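Local coordinates for protein N-acetylglucosamine-6-phosphate deacetylase (PDB 6FV4) that probably removes the acetyl group from N-acetylglucosamine-6-phosphate, as a metal-dependent hydrolase of the NagA family with a role in carbohydrate metabolism, at residues G122-V127 with D133-E138; T103-L108 with R356-P361; D115-V120 with L167-G172; D70-G75 with V222-F227; D87-A92 with A129-G134. The protein carries 1 engineered substitution. One frame throughout, in Å; residues are numbered along the deposited sequence.

Contact 1: G122-V127 with D133-E138; sequences GLARQV and DGIHLE. With CD (cadmium ion), chain J; ZN (zinc ion), chain H.
Ile-135 pushes the methyl end of its longer branch against helix 113-129, where CD1 lies 3.7 Å from Leu-123 CB and also 3.7 Å from Ala-124 N. With CG1 set beside the backbone N of Ile-135 (chi1 -56°), this branch runs along the helix surface and its CD1 touches both Leu-123 and Ala-124. One turn on, Val-127 spans Asp-133 to Ile-135. Val-127 CG2 sits 3.9 Å from Gly-134 N and 4.1 Å from Ile-135 CG1, while CG1 rests on the backbone of Asp-133, 4.0 Å from its carbonyl carbon. Helix and strand run nearly antiparallel, at 149°, their axes 8.3 Å apart, as expected of the returning half of a beta-alpha-beta unit formed by strand 104-109, helix 113-129 and strand 134-138. The CB of Asp-133 points away from the helix, and its OD2 is hydrogen-bonded to Leu-104 N. Further along the chain, Glu-138 bridges the two metals: OE1 binds the zinc ion at 2.1 Å and OE2 the cadmium ion at 2.4 Å. Contact is thus made by apolar side-chain carbons, some of them against backbone, well back from the metals, and Gly-134 N, buried against the valine methyl, is left without a polar partner, which probably costs some stability.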
# COMPACT_ATOMS: atom_id res chain seq x y z
N GLY B 122 17.73 -0.36 -35.72
CA GLY B 122 17.74 -1.80 -35.93
C GLY B 122 16.57 -2.53 -35.29
O GLY B 122 16.04 -3.50 -35.85
N LEU B 123 16.16 -2.11 -34.09
CA LEU B 123 15.03 -2.79 -33.47
C LEU B 123 13.72 -2.44 -34.18
O LEU B 123 12.81 -3.27 -34.24
CB LEU B 123 14.93 -2.46 -31.97
CG LEU B 123 15.86 -3.16 -30.97
CD1 LEU B 123 15.46 -2.81 -29.52
CD2 LEU B 123 15.84 -4.67 -31.16
N ALA B 124 13.60 -1.22 -34.71
CA ALA B 124 12.39 -0.84 -35.43
C ALA B 124 12.14 -1.77 -36.62
O ALA B 124 10.99 -2.07 -36.95
CB ALA B 124 12.48 0.61 -35.91
N ARG B 125 13.21 -2.24 -37.26
CA ARG B 125 13.05 -3.19 -38.36
C ARG B 125 12.50 -4.52 -37.86
O ARG B 125 11.69 -5.17 -38.55
CB ARG B 125 14.39 -3.37 -39.07
CG ARG B 125 14.35 -4.39 -40.21
CD ARG B 125 15.69 -4.47 -40.95
NE ARG B 125 15.79 -5.77 -41.61
CZ ARG B 125 16.38 -6.82 -41.05
NH1 ARG B 125 16.94 -6.71 -39.85
NH2 ARG B 125 16.42 -7.98 -41.70
N GLN B 126 12.91 -4.95 -36.68
CA GLN B 126 12.34 -6.18 -36.14
C GLN B 126 10.92 -5.99 -35.61
O GLN B 126 10.13 -6.95 -35.62
CB GLN B 126 13.26 -6.75 -35.08
CG GLN B 126 14.44 -7.48 -35.71
CD GLN B 126 15.71 -7.29 -34.94
OE1 GLN B 126 15.68 -6.80 -33.82
NE2 GLN B 126 16.83 -7.67 -35.54
N VAL B 127 10.56 -4.79 -35.16
CA VAL B 127 9.14 -4.49 -34.93
C VAL B 127 8.34 -4.68 -36.22
O VAL B 127 7.31 -5.37 -36.25
CB VAL B 127 8.97 -3.07 -34.37
CG1 VAL B 127 7.48 -2.78 -34.09
CG2 VAL B 127 9.77 -2.90 -33.07
N ASP B 133 7.13 -6.27 -30.55
CA ASP B 133 5.95 -5.45 -30.76
C ASP B 133 6.18 -3.97 -30.46
O ASP B 133 5.27 -3.16 -30.66
CB ASP B 133 4.81 -6.01 -29.91
CG ASP B 133 4.51 -7.46 -30.25
OD1 ASP B 133 3.62 -7.69 -31.11
OD2 ASP B 133 5.18 -8.38 -29.69
N GLY B 134 7.38 -3.60 -30.03
CA GLY B 134 7.63 -2.23 -29.65
C GLY B 134 9.00 -2.14 -29.05
O GLY B 134 9.69 -3.15 -28.87
N ILE B 135 9.40 -0.91 -28.73
CA ILE B 135 10.68 -0.62 -28.11
C ILE B 135 10.44 0.19 -26.84
O ILE B 135 9.58 1.07 -26.81
CB ILE B 135 11.63 0.16 -29.05
CG1 ILE B 135 11.83 -0.60 -30.37
CG2 ILE B 135 12.97 0.43 -28.35
CD1 ILE B 135 12.51 0.26 -31.51
N HIS B 136 11.22 -0.10 -25.81
CA HIS B 136 11.21 0.64 -24.56
C HIS B 136 12.61 1.19 -24.34
O HIS B 136 13.59 0.44 -24.32
CB HIS B 136 10.79 -0.29 -23.42
CG HIS B 136 11.07 0.25 -22.05
ND1 HIS B 136 11.39 -0.58 -21.00
CD2 HIS B 136 11.03 1.50 -21.54
CE1 HIS B 136 11.57 0.14 -19.90
NE2 HIS B 136 11.34 1.40 -20.20
N LEU B 137 12.71 2.51 -24.19
CA LEU B 137 14.00 3.14 -23.88
C LEU B 137 14.09 3.29 -22.37
O LEU B 137 13.53 4.23 -21.80
CB LEU B 137 14.14 4.48 -24.58
CG LEU B 137 13.85 4.45 -26.09
CD1 LEU B 137 13.97 5.85 -26.64
CD2 LEU B 137 14.79 3.49 -26.77
N GLU B 138 14.78 2.36 -21.73
CA GLU B 138 15.08 2.46 -20.29
C GLU B 138 16.42 3.17 -20.12
O GLU B 138 17.45 2.57 -19.78
CB GLU B 138 15.08 1.10 -19.63
CG GLU B 138 15.16 1.25 -18.09
CD GLU B 138 15.11 -0.06 -17.37
OE1 GLU B 138 15.57 -1.05 -17.95
OE2 GLU B 138 14.63 -0.09 -16.22
CD CD J . 16.22 -1.11 -14.70
ZN ZN H . 15.21 -3.05 -17.54
O HOH W 1 17.51 -2.14 -12.70

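Contact 2: T103-L108 with R356-P361; sequences TLVASL and RALGLP
The Schellman motif that ends helix 339-357 brings Leu-358 and Leu-360, on either side of Gly-359, against Val-105 of strand 104-109 and Thr-103, where the chain turns a corner. Gly-359 takes a positive phi of 69°, so the chain reverses out of the helix and both leucines face the strand. Val-105 and Leu-358 reach toward each other tip to tip, and Val-105 CG2 comes within 3.6 Å of Leu-358 CD2. Leu-358 CD2 lies 4.1 Å from Val-105 CG1, so the methyl leans mainly on the CG2 branch. Leu-358 gets there with chi1 at -94°, well off a staggered value. Leu-360 comes in at a slant, its CD1 4.1 Å from Val-105 CG2. Leu-360 CD1 also lies 3.9 Å from Thr-103 CG2, where the two side chains slide past each other in opposite directions. Thr-103 offers its methyl because CG2 stands opposite the backbone N, leaving OG1 beside that nitrogen. Val-105 is thus held by one methyl of each leucine. Leu-358 also packs on Thr-71 of strand 63-76, and its carbonyl O is hydrogen-bonded to Arg-175 NH2. Strand 104-109 runs parallel between strands 63-76 and 134-138, its Leu-104 packed on helix 86-98 and its Ala-106 and Leu-108 on helix 113-129, while Val-105 turns to the end of helix 339-357.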
# COMPACT_ATOMS: atom_id res chain seq x y z
N THR B 103 3.63 -11.47 -26.84
CA THR B 103 3.87 -10.07 -27.16
C THR B 103 5.04 -9.60 -26.31
O THR B 103 5.08 -9.87 -25.11
CB THR B 103 2.63 -9.22 -26.86
OG1 THR B 103 1.57 -9.60 -27.73
CG2 THR B 103 2.95 -7.73 -27.05
N LEU B 104 5.97 -8.88 -26.93
CA LEU B 104 7.20 -8.45 -26.27
C LEU B 104 7.49 -7.00 -26.57
O LEU B 104 7.44 -6.58 -27.74
CB LEU B 104 8.41 -9.28 -26.72
CG LEU B 104 8.26 -10.79 -26.66
CD1 LEU B 104 9.17 -11.47 -27.67
CD2 LEU B 104 8.57 -11.26 -25.27
N VAL B 105 7.88 -6.24 -25.55
CA VAL B 105 8.42 -4.91 -25.78
C VAL B 105 9.90 -4.93 -25.40
O VAL B 105 10.26 -5.18 -24.24
CB VAL B 105 7.63 -3.83 -25.03
CG1 VAL B 105 8.29 -2.46 -25.22
CG2 VAL B 105 6.22 -3.79 -25.58
N ALA B 106 10.76 -4.72 -26.39
CA ALA B 106 12.19 -4.88 -26.20
C ALA B 106 12.76 -3.60 -25.62
O ALA B 106 12.51 -2.51 -26.13
CB ALA B 106 12.88 -5.24 -27.52
N SER B 107 13.52 -3.73 -24.53
CA SER B 107 14.03 -2.58 -23.80
C SER B 107 15.50 -2.35 -24.13
O SER B 107 16.27 -3.30 -24.28
CB SER B 107 13.90 -2.77 -22.28
OG SER B 107 12.60 -3.16 -21.90
N LEU B 108 15.88 -1.08 -24.16
CA LEU B 108 17.27 -0.68 -24.34
C LEU B 108 17.72 0.07 -23.11
O LEU B 108 17.02 0.98 -22.65
CB LEU B 108 17.42 0.22 -25.58
CG LEU B 108 17.06 -0.36 -26.94
CD1 LEU B 108 17.16 0.74 -28.00
CD2 LEU B 108 18.03 -1.49 -27.27
N ARG B 356 -2.78 -3.00 -22.14
CA ARG B 356 -3.55 -1.76 -22.07
C ARG B 356 -2.66 -0.57 -21.74
O ARG B 356 -2.79 0.51 -22.33
CB ARG B 356 -4.67 -1.92 -21.03
CG ARG B 356 -5.69 -0.80 -21.02
CD ARG B 356 -6.66 -0.99 -19.87
NE ARG B 356 -5.95 -1.12 -18.61
CZ ARG B 356 -6.17 -2.10 -17.73
NH1 ARG B 356 -7.09 -3.03 -17.97
NH2 ARG B 356 -5.47 -2.14 -16.61
N ALA B 357 -1.73 -0.74 -20.79
CA ALA B 357 -0.85 0.37 -20.42
C ALA B 357 -0.02 0.84 -21.61
O ALA B 357 0.25 2.04 -21.75
CB ALA B 357 0.06 -0.05 -19.27
N LEU B 358 0.39 -0.08 -22.47
CA LEU B 358 1.26 0.27 -23.60
C LEU B 358 0.49 0.54 -24.88
O LEU B 358 1.12 0.81 -25.91
CB LEU B 358 2.28 -0.84 -23.83
CG LEU B 358 3.56 -0.45 -23.08
CD1 LEU B 358 3.40 -0.72 -21.57
CD2 LEU B 358 4.77 -1.15 -23.62
N GLY B 359 -0.84 0.50 -24.85
CA GLY B 359 -1.60 0.73 -26.07
C GLY B 359 -1.45 -0.37 -27.08
O GLY B 359 -1.57 -0.13 -28.29
N LEU B 360 -1.16 -1.58 -26.62
CA LEU B 360 -1.01 -2.72 -27.50
C LEU B 360 -2.37 -3.36 -27.74
O LEU B 360 -3.32 -3.08 -27.02
CB LEU B 360 -0.04 -3.73 -26.90
CG LEU B 360 1.43 -3.29 -26.79
CD1 LEU B 360 2.19 -4.17 -25.78
CD2 LEU B 360 2.05 -3.36 -28.17
N PRO B 361 -2.50 -4.20 -28.79
CA PRO B 361 -3.77 -4.93 -29.00
C PRO B 361 -4.29 -5.55 -27.71
O PRO B 361 -3.61 -6.37 -27.08
CB PRO B 361 -3.41 -6.00 -30.04
CG PRO B 361 -1.99 -5.69 -30.49
CD PRO B 361 -1.61 -4.34 -29.95

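Contact 3: D115-V120 with L167-G172; sequences DLLRQV and LDAGEG
Ala-169 points its CB straight at helix 113-129 and is met there by two side chains one turn apart, Leu-117 and Val-120, which approach it from different directions. Leu-117 leaves its helix at an angle, and only the end of the side chain bends in: CG lies beside the backbone N (chi1 -77°), and Leu-117 CD2 comes to rest 3.7 Å from Ala-169 CB. Val-120 instead faces the other helix directly. Val-120 CG1 lies 4.1 Å from Ala-169 CB and closer still to the backbone beyond, 3.6 Å from Gly-170 N and 3.7 Å from Gly-170 CA. Gly-170 has no side chain at this point, and the two helices come close, with Val-120 CA 5.8 Å from Gly-170 CA. The branches of the valine divide the work: with CG1 opposite the backbone N (chi1 164°) and against helix 160-170, CG2 touches Leu-108 and Leu-137 of strands 104-109 and 134-138. Val-166, a turn before Gly-170, extends the apolar seam by touching Leu-116, Leu-117 and Val-120. Arg-118 lies on the far side of its helix, pairing weakly with Asp-115, and Gly-170 O is hydrogen-bonded to Thr-173 OG1. Helix 160-170 then ends, the chain turning at Glu-171 through positive phi. Neighbouring helices packed side by side over parallel strands belong to the outer helical layer of the beta/alpha barrel, the fold of the amidohydrolase superfamily.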
# COMPACT_ATOMS: atom_id res chain seq x y z
N ASP B 115 25.00 5.42 -30.56
CA ASP B 115 24.61 4.03 -30.35
C ASP B 115 23.11 3.88 -30.11
O ASP B 115 22.51 2.90 -30.56
CB ASP B 115 25.41 3.44 -29.19
CG ASP B 115 26.79 2.99 -29.62
OD1 ASP B 115 27.01 2.89 -30.85
OD2 ASP B 115 27.64 2.75 -28.74
N LEU B 116 22.49 4.87 -29.46
CA LEU B 116 21.04 4.82 -29.26
C LEU B 116 20.31 4.80 -30.60
O LEU B 116 19.40 3.99 -30.81
CB LEU B 116 20.58 6.00 -28.41
CG LEU B 116 19.09 6.16 -28.12
CD1 LEU B 116 18.52 4.87 -27.59
CD2 LEU B 116 18.89 7.26 -27.10
N LEU B 117 20.72 5.68 -31.52
CA LEU B 117 20.04 5.78 -32.81
C LEU B 117 20.19 4.49 -33.62
O LEU B 117 19.23 4.04 -34.25
CB LEU B 117 20.57 6.97 -33.59
CG LEU B 117 20.05 8.32 -33.12
CD1 LEU B 117 20.81 9.48 -33.79
CD2 LEU B 117 18.56 8.44 -33.40
N ARG B 118 21.39 3.89 -33.61
CA ARG B 118 21.59 2.63 -34.31
C ARG B 118 20.72 1.52 -33.72
O ARG B 118 20.07 0.76 -34.45
CB ARG B 118 23.07 2.24 -34.26
CG ARG B 118 23.36 0.75 -34.55
CD ARG B 118 24.82 0.36 -34.26
NE ARG B 118 25.21 0.59 -32.87
CZ ARG B 118 24.98 -0.26 -31.87
NH1 ARG B 118 24.35 -1.41 -32.10
NH2 ARG B 118 25.36 0.05 -30.64
N GLN B 119 20.70 1.41 -32.38
CA GLN B 119 19.90 0.37 -31.74
C GLN B 119 18.42 0.55 -32.05
O GLN B 119 17.73 -0.41 -32.41
CB GLN B 119 20.14 0.40 -30.23
CG GLN B 119 21.54 -0.02 -29.83
CD GLN B 119 21.84 0.28 -28.37
OE1 GLN B 119 20.98 0.75 -27.64
NE2 GLN B 119 23.06 -0.01 -27.94
N VAL B 120 17.91 1.78 -31.92
CA VAL B 120 16.51 2.05 -32.22
C VAL B 120 16.20 1.72 -33.67
O VAL B 120 15.23 1.01 -33.97
CB VAL B 120 16.16 3.50 -31.87
CG1 VAL B 120 14.84 3.92 -32.53
CG2 VAL B 120 16.04 3.66 -30.35
N LEU B 167 12.92 9.38 -31.67
CA LEU B 167 11.58 8.98 -32.07
C LEU B 167 11.44 8.91 -33.59
O LEU B 167 10.75 8.03 -34.12
CB LEU B 167 10.54 9.93 -31.48
CG LEU B 167 10.33 9.92 -29.96
CD1 LEU B 167 9.11 10.72 -29.59
CD2 LEU B 167 10.22 8.51 -29.44
N ASP B 168 12.07 9.85 -34.31
CA ASP B 168 12.06 9.77 -35.76
C ASP B 168 12.68 8.46 -36.23
O ASP B 168 12.11 7.76 -37.07
CB ASP B 168 12.80 10.97 -36.36
CG ASP B 168 12.02 12.26 -36.22
OD1 ASP B 168 10.83 12.21 -35.81
OD2 ASP B 168 12.61 13.33 -36.48
N ALA B 169 13.84 8.10 -35.67
CA ALA B 169 14.53 6.88 -36.07
C ALA B 169 13.66 5.63 -35.89
O ALA B 169 13.82 4.65 -36.62
CB ALA B 169 15.83 6.74 -35.28
N GLY B 170 12.72 5.65 -34.93
CA GLY B 170 11.89 4.49 -34.71
C GLY B 170 10.67 4.35 -35.60
O GLY B 170 10.07 3.27 -35.65
N GLU B 171 10.27 5.41 -36.31
CA GLU B 171 9.10 5.37 -37.18
C GLU B 171 7.88 4.83 -36.44
O GLU B 171 7.12 4.01 -36.95
CB GLU B 171 9.38 4.56 -38.45
CG GLU B 171 10.30 5.24 -39.44
CD GLU B 171 10.65 4.34 -40.62
OE1 GLU B 171 9.77 4.03 -41.46
OE2 GLU B 171 11.82 3.91 -40.68
N GLY B 172 7.70 5.31 -35.22
CA GLY B 172 6.53 4.96 -34.45
C GLY B 172 6.65 3.70 -33.63
O GLY B 172 5.69 3.35 -32.94

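Contact 4: D70-G75 with V222-F227. With ZN (zinc ion), chain H; CD (cadmium ion), chain J.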
# COMPACT_ATOMS: atom_id res chain seq x y z
N ASP B 70 4.85 -9.32 -22.18
CA ASP B 70 6.01 -8.84 -21.43
C ASP B 70 6.45 -7.50 -21.99
O ASP B 70 6.96 -7.42 -23.11
CB ASP B 70 7.15 -9.86 -21.49
CG ASP B 70 8.23 -9.59 -20.45
OD1 ASP B 70 9.18 -10.41 -20.38
OD2 ASP B 70 8.14 -8.58 -19.72
N THR B 71 6.23 -6.43 -21.22
CA THR B 71 6.45 -5.08 -21.71
C THR B 71 7.78 -4.49 -21.28
O THR B 71 8.02 -3.30 -21.48
CB THR B 71 5.31 -4.16 -21.27
OG1 THR B 71 5.19 -4.19 -19.84
CG2 THR B 71 4.00 -4.61 -21.90
N HIS B 72 8.68 -5.29 -20.71
CA HIS B 72 9.95 -4.74 -20.25
C HIS B 72 10.90 -5.93 -20.09
O HIS B 72 10.83 -6.64 -19.09
CB HIS B 72 9.77 -3.96 -18.95
CG HIS B 72 11.04 -3.42 -18.35
ND1 HIS B 72 11.05 -2.45 -17.38
CD2 HIS B 72 12.34 -3.74 -18.57
CE1 HIS B 72 12.29 -2.17 -17.03
NE2 HIS B 72 13.10 -2.94 -17.74
N LEU B 73 11.76 -6.13 -21.09
CA LEU B 73 12.77 -7.18 -21.03
C LEU B 73 13.90 -6.82 -21.97
O LEU B 73 13.72 -6.08 -22.94
CB LEU B 73 12.21 -8.55 -21.38
CG LEU B 73 11.75 -8.78 -22.81
CD1 LEU B 73 11.79 -10.28 -23.11
CD2 LEU B 73 10.35 -8.23 -22.99
N HIS B 74 15.08 -7.37 -21.67
CA HIS B 74 16.31 -7.01 -22.36
C HIS B 74 16.85 -8.11 -23.25
O HIS B 74 17.63 -7.82 -24.16
CB HIS B 74 17.39 -6.62 -21.33
CG HIS B 74 17.02 -5.41 -20.55
ND1 HIS B 74 17.25 -4.13 -21.01
CD2 HIS B 74 16.37 -5.27 -19.36
CE1 HIS B 74 16.79 -3.25 -20.12
NE2 HIS B 74 16.26 -3.93 -19.12
N GLY B 75 16.43 -9.35 -23.03
CA GLY B 75 16.86 -10.41 -23.91
C GLY B 75 16.54 -11.76 -23.32
O GLY B 75 15.65 -11.89 -22.48
N VAL B 222 3.12 5.04 -16.31
CA VAL B 222 3.70 3.75 -15.95
C VAL B 222 4.81 3.98 -14.93
O VAL B 222 5.54 4.97 -15.01
CB VAL B 222 4.23 3.00 -17.20
CG1 VAL B 222 5.08 1.80 -16.79
CG2 VAL B 222 3.06 2.53 -18.08
N GLY B 223 4.90 3.09 -13.94
CA GLY B 223 6.05 3.01 -13.07
C GLY B 223 6.96 1.86 -13.49
O GLY B 223 6.54 0.71 -13.51
N THR B 224 8.20 2.21 -13.87
CA THR B 224 9.20 1.20 -14.25
C THR B 224 9.71 0.46 -13.02
O THR B 224 10.21 1.10 -12.09
CB THR B 224 10.40 1.85 -14.96
OG1 THR B 224 9.93 2.64 -16.06
CG2 THR B 224 11.34 0.80 -15.49
N HIS B 225 9.67 -0.88 -13.08
CA HIS B 225 9.84 -1.84 -11.98
C HIS B 225 9.85 -1.20 -10.59
O HIS B 225 10.91 -0.96 -9.99
CB HIS B 225 11.10 -2.70 -12.18
CG HIS B 225 12.36 -1.93 -12.48
ND1 HIS B 225 12.68 -0.75 -11.85
CD2 HIS B 225 13.38 -2.20 -13.31
CE1 HIS B 225 13.85 -0.32 -12.28
NE2 HIS B 225 14.31 -1.20 -13.15
N LEU B 226 8.64 -0.92 -10.11
CA LEU B 226 8.40 -0.31 -8.80
C LEU B 226 9.29 -0.91 -7.73
O LEU B 226 9.42 -2.13 -7.64
CB LEU B 226 6.93 -0.49 -8.41
CG LEU B 226 6.43 0.52 -7.38
CD1 LEU B 226 6.15 1.85 -8.02
CD2 LEU B 226 5.18 -0.00 -6.67
N PHE B 227 9.89 -0.02 -6.93
CA PHE B 227 10.79 -0.28 -5.80
C PHE B 227 12.23 -0.56 -6.24
O PHE B 227 13.16 -0.29 -5.48
CB PHE B 227 10.28 -1.43 -4.92
CG PHE B 227 9.12 -1.04 -4.03
CD1 PHE B 227 9.35 -0.38 -2.82
CD2 PHE B 227 7.81 -1.31 -4.41
CE1 PHE B 227 8.29 -0.01 -1.99
CE2 PHE B 227 6.75 -0.94 -3.59
CZ PHE B 227 6.98 -0.29 -2.38
ZN ZN H . 15.21 -3.05 -17.54
CD CD J . 16.22 -1.11 -14.70
O HOH W 1 17.51 -2.14 -12.70
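Glu-253 OE1 is gripped from both segments at once, hydrogen-bonded to His-72 ND1 and to His-225 N. His-72 binds the zinc ion through its other ring nitrogen, NE2, at 2.1 Å, and His-225 NE2 binds the cadmium ion at 2.5 Å. His-74 NE2 joins His-72 on the zinc, also at 2.1 Å. Beside the two rings lies Thr-224, whose methyl touches both. Thr-224 CG2 meets the His-72 ring at its edge, near the ring plane, 3.5 Å from His-72 CE1, and at the same time lies above the centre of one face of the His-225 ring. The methyl points inward because CG2 is opposite the backbone N (chi1 -53° for OG1), which sends OG1 aside to a hydrogen bond with Thr-178 OG1. The rings themselves meet obliquely, centroids 5.6 Å apart and planes inclined at 31°, with His-72 CE1 3.9 Å from His-225 CD2. Glu-253 is thus placed as a second-shell residue, consistent with fixing the rotation of the His-72 ring and holding the His-225 backbone. Glu-138 bridges the metals, and His-150, His-204 and water 1, the water 2.6 Å from the cadmium ion, add to the cadmium site. Ala-283, an engineered residue at the position predicted as proton donor/acceptor, makes a backbone hydrogen bond with His-72. The His-Leu-His sequence of residues 72-74 on strand 63-76, where the chain turns a corner at His-72, is the HxH signature of the amidohydrolase superfamily, here giving the zinc ion of a two-metal centre two of its ligands.

Contact 5: D87-A92 with A129-G134; sequences DETARA and AGLIDG
The chain leaves helix 113-129 through a Schellman motif at Gly-130, whose phi of 93° swings the next two residues round so that Leu-131 and Ile-132 face helix 86-98, with Leu-131 CA 7.2 Å from Ala-90 CA. Leu-131 does most of the touching, and with a single methyl. Leu-131 CD2 rests between two successive residues, 3.9 Å from Ala-90 CA and 4.0 Å from Thr-89 CG2, and reaches Ala-90 CB at 4.3 Å. Because chi1 is -80°, CG stays beside the backbone N of Leu-131 and the isobutyl group lies across the Thr-89 side chain at a slant. Ile-132 adds its shorter branch, from a different direction: Ile-132 CG2 is 4.3 Å from Thr-89 CG2. Thr-89 can meet both residues because its methyl stands opposite the backbone N (chi1 -63° for OG1). Its OG1 is drawn away from this surface, within hydrogen-bonding distance of two acceptors, Thr-85 O, one turn back in the chain, and Gln-126 OE1 on helix 113-129, which must share or compete for its one proton. Ile-132 continues inward to Leu-123, Gln-126 and Val-127 of that helix. Gly-130 O makes weak hydrogen bonds with Arg-97 NH2 and Arg-387 NH2. The contact is therefore carbon against carbon at fairly long range, while the polar half of Thr-89 is engaged by Thr-85 O and by Gln-126 of the neighbouring helix; one residue combines a methyl for the loop with a hydroxyl that ties helices 86-98 and 113-129 together.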
# COMPACT_ATOMS: atom_id res chain seq x y z
N ASP B 87 19.95 -12.04 -35.39
CA ASP B 87 20.31 -13.27 -34.70
C ASP B 87 20.07 -13.16 -33.20
O ASP B 87 19.51 -14.07 -32.57
CB ASP B 87 21.76 -13.62 -35.02
CG ASP B 87 22.32 -14.69 -34.12
OD1 ASP B 87 21.62 -15.70 -33.86
OD2 ASP B 87 23.48 -14.53 -33.67
N GLU B 88 20.45 -12.03 -32.60
CA GLU B 88 20.24 -11.88 -31.16
C GLU B 88 18.76 -11.71 -30.85
O GLU B 88 18.26 -12.30 -29.89
CB GLU B 88 21.05 -10.70 -30.63
CG GLU B 88 22.54 -10.89 -30.86
CD GLU B 88 23.38 -10.72 -29.63
OE1 GLU B 88 22.85 -10.85 -28.50
OE2 GLU B 88 24.59 -10.47 -29.79
N THR B 89 18.04 -10.92 -31.65
CA THR B 89 16.61 -10.75 -31.41
C THR B 89 15.87 -12.07 -31.60
O THR B 89 14.97 -12.40 -30.82
CB THR B 89 16.05 -9.67 -32.32
OG1 THR B 89 16.69 -8.44 -31.99
CG2 THR B 89 14.53 -9.51 -32.11
N ALA B 90 16.25 -12.85 -32.62
CA ALA B 90 15.57 -14.11 -32.87
C ALA B 90 15.73 -15.07 -31.69
O ALA B 90 14.79 -15.78 -31.33
CB ALA B 90 16.07 -14.75 -34.16
N ARG B 91 16.92 -15.11 -31.09
CA ARG B 91 17.17 -16.01 -29.97
C ARG B 91 16.40 -15.59 -28.73
O ARG B 91 15.88 -16.44 -27.99
CB ARG B 91 18.68 -16.06 -29.66
CG ARG B 91 19.48 -16.93 -30.62
CD ARG B 91 20.78 -17.43 -29.98
NE ARG B 91 21.71 -16.34 -29.68
CZ ARG B 91 22.60 -15.84 -30.53
NH1 ARG B 91 22.70 -16.34 -31.75
NH2 ARG B 91 23.41 -14.85 -30.16
N ALA B 92 16.35 -14.28 -28.45
CA ALA B 92 15.58 -13.81 -27.30
C ALA B 92 14.10 -14.07 -27.50
O ALA B 92 13.42 -14.59 -26.59
CB ALA B 92 15.83 -12.32 -27.08
N ALA B 129 9.11 -6.40 -38.80
CA ALA B 129 9.10 -7.81 -39.16
C ALA B 129 8.20 -8.66 -38.27
O ALA B 129 7.89 -9.80 -38.62
CB ALA B 129 10.52 -8.39 -39.12
N GLY B 130 7.78 -8.15 -37.12
CA GLY B 130 6.88 -8.93 -36.28
C GLY B 130 7.53 -9.78 -35.21
O GLY B 130 6.83 -10.55 -34.54
N LEU B 131 8.85 -9.65 -35.01
CA LEU B 131 9.51 -10.41 -33.95
C LEU B 131 9.19 -9.82 -32.58
O LEU B 131 8.97 -10.57 -31.62
CB LEU B 131 11.02 -10.43 -34.18
CG LEU B 131 11.54 -11.43 -35.21
CD1 LEU B 131 11.63 -10.81 -36.61
CD2 LEU B 131 12.90 -11.96 -34.78
N ILE B 132 9.20 -8.50 -32.48
CA ILE B 132 8.88 -7.77 -31.26
C ILE B 132 7.79 -6.78 -31.59
O ILE B 132 7.53 -6.47 -32.75
CB ILE B 132 10.11 -7.06 -30.67
CG1 ILE B 132 10.89 -6.35 -31.77
CG2 ILE B 132 11.03 -8.06 -29.99
CD1 ILE B 132 11.94 -5.41 -31.23
N ASP B 133 7.13 -6.27 -30.55
CA ASP B 133 5.95 -5.45 -30.76
C ASP B 133 6.18 -3.97 -30.46
O ASP B 133 5.27 -3.16 -30.66
CB ASP B 133 4.81 -6.01 -29.91
CG ASP B 133 4.51 -7.46 -30.25
OD1 ASP B 133 3.62 -7.69 -31.11
OD2 ASP B 133 5.18 -8.38 -29.69
N GLY B 134 7.38 -3.60 -30.03
CA GLY B 134 7.63 -2.23 -29.65
C GLY B 134 9.00 -2.14 -29.05
O GLY B 134 9.69 -3.15 -28.87

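Contacts 1, 3 and 5 gather round helix 113-129 and its exit loop: contact 1 lies 8 Å from contact 3 and 9 Å from contact 5, centre to centre, and shares Asp-133 and Gly-134 with contact 5. Contacts 2 and 4, 10 Å apart, lie nearer the centre of the molecule; one half of each is on neighbouring strands 104-109 and 63-76. Strand 134-138 joins the groups, pairing with strand 104-109 and carrying Glu-138, which meets the histidines of contact 4 at the metals. In sequence, contacts 2 and 4 interleave, and contacts 1 and 3 fall within the spans of both. Outer helices, parallel strands and the two-metal centre thus form successive layers of one barrel.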